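Local coordinates for copper induced nitroreductase D (Lactococcus lactis, PDB 2WQF) that acts as a copper-induced, FMN-binding nitroreductase involved in defence against oxidative stress, at the interface of chains A and B. Sequence-based numbering; all coordinates share one arbitrary frame. Chains: chain A/B, Copper induced nitroreductase D.

The interface of chains A and B. Residues chain A 44, 46-47, 171; chain B 192, 196-197.
The C-terminal arm of one nitroreductase subunit lies over the start of a sheet strand in the other, where B:Met192 and B:Arg197 meet A:Gln44 and A:Arg47. On chain A the contact uses the loop at A:Gln44 and the first residues of strand 46-52. On chain B it uses the segment leading into strand 198-201. The two-fold axis repeats the patch, as expected for a family of homodimeric flavoenzymes.

B:Met192 bends at its last torsion (chi3 70°) and lays its methyl over one face of the A:Arg47 guanidinium. CE sits 3.6 Å above that plane, nearer the edge of the group than its middle. Its SD lies 3.5 Å from A:Arg47 NH1. The guanidinium is held from its own chain. A:Arg47 NH1 donates to the backbone O of A:Gln44 at 2.7 Å, in the carbonyl plane. It also donates to A:Gly46 O at 2.8 Å, but from above that carbonyl's plane. The A:Arg47 chain turns at chi2 (-74°), which brings NH1 back to these carbonyls. Behind it, CB rests over the centre of the A:Trp171 ring. An alanine in place of A:Arg47 would probably leave the B:Met192 methyl without its flat platform and the A:Gln44 carbonyl without this donor.

The A:Gln44 and B:Met192 side chains run antiparallel, alongside each other. A:Gln44 NE2 is modelled 2.9 Å from B:Met192 N, which pairs two nitrogens. The amide may be built the wrong way round. With its ends exchanged, the oxygen could accept from B:Met192 N and would also face B:Arg197 NH2.

B:Arg197 runs extended from CG to NE, and its guanidinium is turned well out of the plane of the A:Gln44 amide. A:Gly46 O also bonds water 1, which links the chains. B:Arg197 NH1 reaches that water in the guanidinium plane, at 2.8 Å and 165° at the hydrogen.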
loop_
_atom_site.group_PDB
_atom_site.type_symbol
_atom_site.label_atom_id
_atom_site.label_comp_id
_atom_site.label_asym_id
_atom_site.label_seq_id
_atom_site.Cartn_x
_atom_site.Cartn_y
_atom_site.Cartn_z
ATOM N N GLN A 44 10.628 -4.229 6.863
ATOM C CA GLN A 44 9.695 -3.995 7.967
ATOM C C GLN A 44 9.892 -2.631 8.624
ATOM O O GLN A 44 10.052 -2.524 9.842
ATOM C CB GLN A 44 9.842 -5.114 9.003
ATOM C CG GLN A 44 9.539 -6.478 8.449
ATOM C CD GLN A 44 10.093 -7.558 9.336
ATOM O OE1 GLN A 44 11.173 -8.153 9.057
ATOM N NE2 GLN A 44 9.409 -7.800 10.419
ATOM N N GLY A 46 7.730 -0.159 8.964
ATOM C CA GLY A 46 6.556 0.432 9.589
ATOM C C GLY A 46 6.638 0.382 11.109
ATOM O O GLY A 46 7.103 -0.613 11.687
ATOM N N ARG A 47 6.181 1.449 11.754
ATOM C CA ARG A 47 6.113 1.525 13.210
ATOM C C ARG A 47 4.734 2.068 13.561
ATOM O O ARG A 47 4.241 2.956 12.872
ATOM C CB ARG A 47 7.164 2.486 13.767
ATOM C CG ARG A 47 8.614 2.183 13.335
ATOM C CD ARG A 47 9.187 0.951 14.065
ATOM N NE ARG A 47 10.539 0.616 13.624
ATOM C CZ ARG A 47 10.843 -0.288 12.690
ATOM N NH1 ARG A 47 9.897 -0.991 12.079
ATOM N NH2 ARG A 47 12.118 -0.489 12.368
ATOM N N TRP A 171 11.392 7.788 13.812
ATOM C CA TRP A 171 10.030 7.492 13.385
ATOM C C TRP A 171 9.382 8.686 12.672
ATOM O O TRP A 171 9.116 9.717 13.284
ATOM C CB TRP A 171 9.156 7.081 14.566
ATOM C CG TRP A 171 9.459 5.728 15.167
ATOM C CD1 TRP A 171 10.646 5.038 15.121
ATOM C CD2 TRP A 171 8.565 4.930 15.953
ATOM N NE1 TRP A 171 10.530 3.854 15.823
ATOM C CE2 TRP A 171 9.264 3.769 16.339
ATOM C CE3 TRP A 171 7.230 5.072 16.340
ATOM C CZ2 TRP A 171 8.673 2.772 17.094
ATOM C CZ3 TRP A 171 6.650 4.083 17.104
ATOM C CH2 TRP A 171 7.369 2.945 17.472
ATOM N N MET B 192 10.354 -9.053 12.837
ATOM C CA MET B 192 10.857 -8.265 13.956
ATOM C C MET B 192 10.149 -8.640 15.242
ATOM O O MET B 192 9.045 -9.185 15.258
ATOM C CB MET B 192 10.499 -6.775 13.765
ATOM C CG MET B 192 11.263 -5.991 12.748
ATOM S SD MET B 192 10.581 -4.318 12.734
ATOM C CE MET B 192 11.145 -3.721 14.310
ATOM N N ASP B 196 9.611 -3.812 19.188
ATOM C CA ASP B 196 10.365 -2.802 18.447
ATOM C C ASP B 196 9.537 -2.025 17.394
ATOM O O ASP B 196 10.010 -1.022 16.857
ATOM C CB ASP B 196 11.589 -3.440 17.775
ATOM C CG ASP B 196 12.598 -3.993 18.779
ATOM O OD1 ASP B 196 12.716 -3.453 19.914
ATOM O OD2 ASP B 196 13.282 -4.982 18.416
ATOM N N ARG B 197 8.293 -2.429 17.134
ATOM C CA ARG B 197 7.501 -1.708 16.134
ATOM C C ARG B 197 6.067 -1.377 16.527
ATOM O O ARG B 197 5.432 -0.661 15.793
ATOM C CB ARG B 197 7.515 -2.427 14.778
ATOM C CG ARG B 197 6.937 -3.826 14.763
ATOM C CD ARG B 197 6.757 -4.278 13.313
ATOM N NE ARG B 197 6.575 -5.734 13.209
ATOM C CZ ARG B 197 6.540 -6.419 12.072
ATOM N NH1 ARG B 197 6.557 -5.777 10.924
ATOM N NH2 ARG B 197 6.416 -7.747 12.077
HETATM O O HOH W 1 6.486 -2.989 10.434
#